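Local coordinates for protein oxidase/hydroxylase (Streptomyces hygroscopicus subsp. hygroscopicus, PDB 4XCB) that probably acts as a 2-oxoglutarate-dependent dioxygenase, binding 2-oxoglutarate, a metal ion and the aminoglycoside hygromycin B in its double-stranded beta-helix core, at residues V78-Y92 against D131-V143. Residues are numbered along the deposited sequence; the frame is centred on the assembly and turned at random.
Sequences VRDVVNQPLRLLEGY and DGKLYCPYVKALV. With HY0 (hygromycin b variant), chain G; AKG (2-oxoglutaric acid), chain F.
Lys140 reaches Tyr92 with a straight, extended chain, and its NZ donates to the phenol OH at 2.8 Å, meeting the ring at its edge. The same OH donates to 2-oxoglutarate O2 at 2.5 Å, so the phenol bridges lysine and cosubstrate, accepting from one and donating to the other. NZ also donates to hydroxyl O32 of hygromycin B, a task suited to a long, flexible amine. A phenylalanine in place of Tyr92 would probably leave Lys140 without this acceptor and 2-oxoglutarate O2 without this phenol donor. Glu90, a glutamate offering two oxygens to three hydroxyls, adds the acidic side: OE1 accepts from Tyr138 OH at 2.7 Å, from above the carboxylate plane, and from O32 of the drug, while OE2 takes O31. Its CG lies between backbone N and carbonyl carbon (chi1 55°), and the extended chain beyond carries the carboxylate to these hydroxyls. Leu89 and Glu90 form a classic beta bulge opposite Gly226; both side chains turn to Tyr138, where Leu89 CD1 makes a CH-pi contact over the ring face, 4.0 Å from its centroid.

Apolar packing carries the contact to helix 78-82. Val139 fits its methyls among Val78, Val81 and Val82, compact branched residues suited to close helix-to-strand packing, tightest at Val82 CG2 to Val139 CG2, 3.5 Å. Where the helix ends, Cys136 N donates to Val81 O. Asn83, a residue type that tolerates positive phi, sends ND2 to Leu134 O at 2.7 Å, nearly straight (167°) and in the carbonyl plane, while its OD1 accepts from Arg117 of the second subunit. A water bridges Asp80 O and Leu134 N.

Strands 86-96 and 139-144 flank strand 220-229 in the major sheet of the double-stranded beta-helix fold, their polar side chains lining the substrate and cosubstrate pocket beside the nickel site.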
loop_
_atom_site.group_PDB
_atom_site.type_symbol
_atom_site.label_atom_id
_atom_site.label_comp_id
_atom_site.label_asym_id
_atom_site.label_seq_id
_atom_site.Cartn_x
_atom_site.Cartn_y
_atom_site.Cartn_z
ATOM N N VAL A 78 -21.659 0.950 9.133
ATOM C CA VAL A 78 -21.229 0.429 7.821
ATOM C C VAL A 78 -20.649 1.527 6.927
ATOM O O VAL A 78 -19.576 1.356 6.328
ATOM C CB VAL A 78 -22.407 -0.272 7.091
ATOM C CG1 VAL A 78 -22.090 -0.515 5.603
ATOM C CG2 VAL A 78 -22.738 -1.598 7.786
ATOM N N ARG A 79 -21.342 2.660 6.854
ATOM C CA ARG A 79 -20.866 3.779 6.049
ATOM C C ARG A 79 -19.463 4.232 6.441
ATOM O O ARG A 79 -18.675 4.659 5.583
ATOM C CB ARG A 79 -21.820 4.962 6.152
ATOM C CG ARG A 79 -23.144 4.729 5.516
ATOM C CD ARG A 79 -23.916 6.020 5.479
ATOM N NE ARG A 79 -25.278 5.755 5.051
ATOM C CZ ARG A 79 -25.625 5.466 3.804
ATOM N NH1 ARG A 79 -24.703 5.414 2.844
ATOM N NH2 ARG A 79 -26.900 5.232 3.521
ATOM N N ASP A 80 -19.152 4.129 7.733
ATOM C CA ASP A 80 -17.871 4.598 8.266
ATOM C C ASP A 80 -16.740 3.626 7.968
ATOM O O ASP A 80 -15.585 3.975 8.147
ATOM C CB ASP A 80 -17.960 4.836 9.784
ATOM C CG ASP A 80 -18.698 6.124 10.138
ATOM O OD1 ASP A 80 -19.041 6.913 9.223
ATOM O OD2 ASP A 80 -18.918 6.361 11.345
ATOM N N VAL A 81 -17.052 2.414 7.504
ATOM C CA VAL A 81 -15.979 1.486 7.148
ATOM C C VAL A 81 -15.946 1.180 5.647
ATOM O O VAL A 81 -14.942 0.705 5.133
ATOM C CB VAL A 81 -16.063 0.164 7.961
ATOM C CG1 VAL A 81 -15.878 0.452 9.459
ATOM C CG2 VAL A 81 -17.370 -0.589 7.694
ATOM N N VAL A 82 -17.041 1.445 4.946
ATOM C CA VAL A 82 -17.051 1.302 3.478
ATOM C C VAL A 82 -16.721 2.615 2.767
ATOM O O VAL A 82 -15.896 2.648 1.852
ATOM C CB VAL A 82 -18.408 0.788 2.979
ATOM C CG1 VAL A 82 -18.398 0.604 1.466
ATOM C CG2 VAL A 82 -18.745 -0.531 3.641
ATOM N N ASN A 83 -17.362 3.697 3.194
ATOM C CA ASN A 83 -17.115 5.035 2.656
ATOM C C ASN A 83 -17.224 5.101 1.120
ATOM O O ASN A 83 -16.401 5.715 0.426
ATOM C CB ASN A 83 -15.756 5.545 3.136
ATOM C CG ASN A 83 -15.806 6.036 4.572
ATOM O OD1 ASN A 83 -16.540 6.981 4.881
ATOM N ND2 ASN A 83 -15.038 5.394 5.460
ATOM N N GLN A 84 -18.257 4.434 0.614
ATOM C CA GLN A 84 -18.648 4.469 -0.803
ATOM C C GLN A 84 -20.163 4.589 -0.866
ATOM O O GLN A 84 -20.840 4.229 0.102
ATOM C CB GLN A 84 -18.222 3.198 -1.539
ATOM C CG GLN A 84 -16.750 2.910 -1.493
ATOM C CD GLN A 84 -15.978 3.723 -2.515
ATOM O OE1 GLN A 84 -15.956 3.403 -3.693
ATOM N NE2 GLN A 84 -15.317 4.760 -2.049
ATOM N N PRO A 85 -20.699 5.072 -2.003
ATOM C CA PRO A 85 -22.138 4.909 -2.223
ATOM C C PRO A 85 -22.488 3.441 -2.027
ATOM O O PRO A 85 -21.821 2.574 -2.575
ATOM C CB PRO A 85 -22.342 5.366 -3.678
ATOM C CG PRO A 85 -21.165 6.242 -3.974
ATOM C CD PRO A 85 -20.021 5.672 -3.164
ATOM N N LEU A 86 -23.510 3.185 -1.222
ATOM C CA LEU A 86 -23.781 1.871 -0.660
ATOM C C LEU A 86 -24.872 1.088 -1.368
ATOM O O LEU A 86 -25.867 1.657 -1.834
ATOM C CB LEU A 86 -24.184 2.041 0.798
ATOM C CG LEU A 86 -23.660 1.129 1.896
ATOM C CD1 LEU A 86 -22.185 0.768 1.725
ATOM C CD2 LEU A 86 -23.898 1.862 3.203
ATOM N N ARG A 87 -24.699 -0.227 -1.389
ATOM C CA ARG A 87 -25.732 -1.138 -1.854
ATOM C C ARG A 87 -25.841 -2.318 -0.890
ATOM O O ARG A 87 -24.840 -2.786 -0.355
ATOM C CB ARG A 87 -25.415 -1.605 -3.273
ATOM C CG ARG A 87 -26.463 -2.491 -3.888
ATOM C CD ARG A 87 -25.996 -3.047 -5.230
ATOM N NE ARG A 87 -27.114 -3.721 -5.870
ATOM C CZ ARG A 87 -27.060 -4.369 -7.025
ATOM N NH1 ARG A 87 -25.920 -4.463 -7.697
ATOM N NH2 ARG A 87 -28.163 -4.931 -7.509
ATOM N N LEU A 88 -27.058 -2.779 -0.643
ATOM C CA LEU A 88 -27.293 -3.994 0.127
ATOM C C LEU A 88 -27.015 -5.216 -0.736
ATOM O O LEU A 88 -27.647 -5.389 -1.783
ATOM C CB LEU A 88 -28.735 -4.009 0.649
ATOM C CG LEU A 88 -29.168 -5.288 1.365
ATOM C CD1 LEU A 88 -28.452 -5.448 2.688
ATOM C CD2 LEU A 88 -30.681 -5.278 1.579
ATOM N N LEU A 89 -26.075 -6.067 -0.318
ATOM C CA LEU A 89 -25.650 -7.174 -1.187
ATOM C C LEU A 89 -26.303 -8.505 -0.824
ATOM O O LEU A 89 -26.483 -9.375 -1.682
ATOM C CB LEU A 89 -24.129 -7.328 -1.150
ATOM C CG LEU A 89 -23.346 -6.104 -1.600
ATOM C CD1 LEU A 89 -21.875 -6.448 -1.465
ATOM C CD2 LEU A 89 -23.683 -5.689 -3.021
ATOM N N GLU A 90 -26.680 -8.650 0.439
ATOM C CA GLU A 90 -27.344 -9.869 0.905
ATOM C C GLU A 90 -27.923 -9.686 2.296
ATOM O O GLU A 90 -27.513 -8.800 3.036
ATOM C CB GLU A 90 -26.383 -11.057 0.910
ATOM C CG GLU A 90 -25.124 -10.797 1.702
ATOM C CD GLU A 90 -24.216 -12.014 1.770
ATOM O OE1 GLU A 90 -23.027 -11.833 2.097
ATOM O OE2 GLU A 90 -24.684 -13.142 1.508
ATOM N N GLY A 91 -28.892 -10.524 2.643
ATOM C CA GLY A 91 -29.403 -10.540 3.998
ATOM C C GLY A 91 -29.943 -11.920 4.270
ATOM O O GLY A 91 -30.885 -12.370 3.599
ATOM N N TYR A 92 -29.347 -12.610 5.236
ATOM C CA TYR A 92 -29.755 -13.978 5.527
ATOM C C TYR A 92 -29.766 -14.266 7.022
ATOM O O TYR A 92 -29.283 -13.472 7.827
ATOM C CB TYR A 92 -28.841 -14.977 4.807
ATOM C CG TYR A 92 -27.387 -14.907 5.214
ATOM C CD1 TYR A 92 -26.505 -14.059 4.558
ATOM C CD2 TYR A 92 -26.899 -15.712 6.231
ATOM C CE1 TYR A 92 -25.178 -13.995 4.917
ATOM C CE2 TYR A 92 -25.576 -15.653 6.600
ATOM C CZ TYR A 92 -24.723 -14.793 5.936
ATOM O OH TYR A 92 -23.402 -14.747 6.307
ATOM N N ASP A 131 -6.570 9.201 3.703
ATOM C CA ASP A 131 -6.947 10.504 4.233
ATOM C C ASP A 131 -8.019 10.423 5.312
ATOM O O ASP A 131 -9.044 11.093 5.222
ATOM C CB ASP A 131 -7.423 11.415 3.106
ATOM C CG ASP A 131 -6.292 11.899 2.232
ATOM O OD1 ASP A 131 -5.147 11.447 2.422
ATOM O OD2 ASP A 131 -6.575 12.734 1.347
ATOM N N GLY A 132 -7.789 9.586 6.314
ATOM C CA GLY A 132 -8.671 9.555 7.465
ATOM C C GLY A 132 -9.854 8.617 7.359
ATOM O O GLY A 132 -10.682 8.523 8.275
ATOM N N LYS A 133 -9.943 7.893 6.249
ATOM C CA LYS A 133 -11.105 7.042 6.038
ATOM C C LYS A 133 -10.723 5.626 5.659
ATOM O O LYS A 133 -9.826 5.417 4.840
ATOM C CB LYS A 133 -11.994 7.640 4.940
ATOM C CG LYS A 133 -12.668 8.942 5.354
ATOM C CD LYS A 133 -13.732 9.339 4.349
ATOM C CE LYS A 133 -14.470 10.599 4.774
ATOM N NZ LYS A 133 -13.559 11.772 4.869
ATOM N N LEU A 134 -11.414 4.659 6.248
ATOM C CA LEU A 134 -11.357 3.272 5.787
ATOM C C LEU A 134 -12.217 3.063 4.558
ATOM O O LEU A 134 -13.309 3.618 4.447
ATOM C CB LEU A 134 -11.821 2.314 6.867
ATOM C CG LEU A 134 -10.852 2.193 8.040
ATOM C CD1 LEU A 134 -11.632 1.679 9.225
ATOM C CD2 LEU A 134 -9.713 1.254 7.699
ATOM N N TYR A 135 -11.707 2.250 3.640
ATOM C CA TYR A 135 -12.443 1.859 2.453
ATOM C C TYR A 135 -12.451 0.330 2.347
ATOM O O TYR A 135 -11.547 -0.258 1.771
ATOM C CB TYR A 135 -11.823 2.497 1.203
ATOM C CG TYR A 135 -11.922 4.001 1.187
ATOM C CD1 TYR A 135 -13.076 4.634 0.731
ATOM C CD2 TYR A 135 -10.873 4.790 1.626
ATOM C CE1 TYR A 135 -13.178 6.020 0.694
ATOM C CE2 TYR A 135 -10.961 6.185 1.596
ATOM C CZ TYR A 135 -12.121 6.790 1.136
ATOM O OH TYR A 135 -12.247 8.164 1.114
ATOM N N CYS A 136 -13.458 -0.312 2.939
ATOM C CA CYS A 136 -13.597 -1.766 2.852
ATOM C C CYS A 136 -14.769 -2.097 1.959
ATOM O O CYS A 136 -15.888 -1.687 2.240
ATOM C CB CYS A 136 -13.812 -2.396 4.228
ATOM S SG CYS A 136 -12.585 -1.894 5.447
ATOM N N PRO A 137 -14.523 -2.844 0.882
ATOM C CA PRO A 137 -15.615 -2.992 -0.086
ATOM C C PRO A 137 -16.686 -4.022 0.300
ATOM O O PRO A 137 -17.761 -3.979 -0.298
ATOM C CB PRO A 137 -14.886 -3.413 -1.361
ATOM C CG PRO A 137 -13.687 -4.127 -0.876
ATOM C CD PRO A 137 -13.265 -3.436 0.396
ATOM N N TYR A 138 -16.429 -4.928 1.236
ATOM C CA TYR A 138 -17.442 -5.915 1.570
ATOM C C TYR A 138 -17.454 -6.070 3.068
ATOM O O TYR A 138 -16.503 -6.608 3.632
ATOM C CB TYR A 138 -17.161 -7.261 0.888
ATOM C CG TYR A 138 -18.380 -8.135 0.690
ATOM C CD1 TYR A 138 -18.723 -8.591 -0.573
ATOM C CD2 TYR A 138 -19.193 -8.484 1.752
ATOM C CE1 TYR A 138 -19.837 -9.382 -0.771
ATOM C CE2 TYR A 138 -20.306 -9.282 1.570
ATOM C CZ TYR A 138 -20.625 -9.728 0.309
ATOM O OH TYR A 138 -21.740 -10.521 0.098
ATOM N N VAL A 139 -18.500 -5.562 3.712
ATOM C CA VAL A 139 -18.637 -5.701 5.154
ATOM C C VAL A 139 -20.002 -6.287 5.507
ATOM O O VAL A 139 -20.990 -6.174 4.741
ATOM C CB VAL A 139 -18.432 -4.356 5.878
ATOM C CG1 VAL A 139 -17.042 -3.770 5.537
ATOM C CG2 VAL A 139 -19.512 -3.390 5.497
ATOM N N LYS A 140 -20.051 -6.943 6.658
ATOM C CA LYS A 140 -21.266 -7.533 7.166
ATOM C C LYS A 140 -21.616 -6.970 8.512
ATOM O O LYS A 140 -20.738 -6.725 9.340
ATOM C CB LYS A 140 -21.135 -9.046 7.283
ATOM C CG LYS A 140 -21.291 -9.785 6.003
ATOM C CD LYS A 140 -21.409 -11.264 6.290
ATOM C CE LYS A 140 -21.379 -12.049 5.004
ATOM N NZ LYS A 140 -21.105 -13.494 5.277
ATOM N N ALA A 141 -22.906 -6.783 8.739
ATOM C CA ALA A 141 -23.404 -6.561 10.083
ATOM C C ALA A 141 -24.080 -7.839 10.536
ATOM O O ALA A 141 -25.096 -8.249 9.979
ATOM C CB ALA A 141 -24.373 -5.385 10.127
ATOM N N LEU A 142 -23.495 -8.486 11.532
ATOM C CA LEU A 142 -24.099 -9.653 12.143
ATOM C C LEU A 142 -24.891 -9.214 13.366
ATOM O O LEU A 142 -24.327 -8.692 14.329
ATOM C CB LEU A 142 -23.035 -10.682 12.552
ATOM C CG LEU A 142 -21.992 -11.114 11.526
ATOM C CD1 LEU A 142 -20.982 -12.041 12.160
ATOM C CD2 LEU A 142 -22.634 -11.821 10.377
ATOM N N VAL A 143 -26.199 -9.424 13.312
ATOM C CA VAL A 143 -27.077 -9.143 14.429
ATOM C C VAL A 143 -27.372 -10.445 15.173
ATOM O O VAL A 143 -28.130 -11.307 14.703
ATOM C CB VAL A 143 -28.401 -8.494 13.961
ATOM C CG1 VAL A 143 -29.259 -8.156 15.185
ATOM C CG2 VAL A 143 -28.127 -7.264 13.088
HETATM C C1 HY0 G . -17.379 -21.241 -0.897
HETATM C C2 HY0 G . -16.812 -22.470 -1.571
HETATM C C3 HY0 G . -17.947 -23.330 -2.108
HETATM C C4 HY0 G . -18.885 -23.741 -0.973
HETATM C C5 HY0 G . -19.389 -22.524 -0.194
HETATM C C6 HY0 G . -18.278 -21.626 0.254
HETATM N N7 HY0 G . -15.984 -22.052 -2.637
HETATM O O8 HY0 G . -16.298 -20.497 -0.385
HETATM N N9 HY0 G . -19.993 -24.439 -1.528
HETATM C C10 HY0 G . -19.591 -25.817 -1.795
HETATM O O11 HY0 G . -20.067 -22.990 0.953
HETATM C C12 HY0 G . -18.746 -18.622 2.413
HETATM C C13 HY0 G . -18.335 -20.023 2.047
HETATM O O14 HY0 G . -18.709 -20.990 2.998
HETATM C C15 HY0 G . -18.132 -20.703 4.242
HETATM C C16 HY0 G . -18.885 -19.543 4.814
HETATM C C17 HY0 G . -18.652 -18.314 3.844
HETATM O O18 HY0 G . -18.883 -20.414 0.791
HETATM C C19 HY0 G . -18.272 -21.929 5.142
HETATM O O20 HY0 G . -17.384 -22.942 4.660
HETATM O O21 HY0 G . -20.231 -19.826 4.895
HETATM O O22 HY0 G . -19.578 -17.355 4.143
HETATM C C23 HY0 G . -20.251 -17.044 2.908
HETATM C C24 HY0 G . -21.676 -16.714 3.200
HETATM C C25 HY0 G . -22.325 -16.066 1.987
HETATM C C26 HY0 G . -21.511 -14.887 1.493
HETATM C C27 HY0 G . -20.133 -15.366 1.187
HETATM O O28 HY0 G . -19.591 -15.928 2.361
HETATM O O29 HY0 G . -20.119 -18.230 2.013
HETATM O O30 HY0 G . -22.434 -17.891 3.500
HETATM O O31 HY0 G . -23.641 -15.693 2.328
HETATM O O32 HY0 G . -21.457 -13.838 2.463
HETATM C C33 HY0 G . -19.233 -14.197 0.748
HETATM C C34 HY0 G . -18.057 -14.729 -0.029
HETATM O O35 HY0 G . -18.431 -15.126 -1.332
HETATM N N36 HY0 G . -18.731 -13.556 1.906
HETATM C C1 AKG F . -20.935 -16.099 7.989
HETATM O O1 AKG F . -20.199 -15.932 6.966
HETATM O O2 AKG F . -22.180 -16.302 7.863
HETATM C C2 AKG F . -20.324 -16.050 9.362
HETATM O O5 AKG F . -19.150 -15.736 9.442
HETATM C C3 AKG F . -21.153 -16.426 10.579
HETATM C C4 AKG F . -20.620 -15.864 11.875
HETATM C C5 AKG F . -21.333 -16.513 13.051
HETATM O O3 AKG F . -21.133 -16.085 14.222
HETATM O O4 AKG F . -22.123 -17.474 12.844
HETATM O O HOH W 1 -13.269 5.340 8.291
#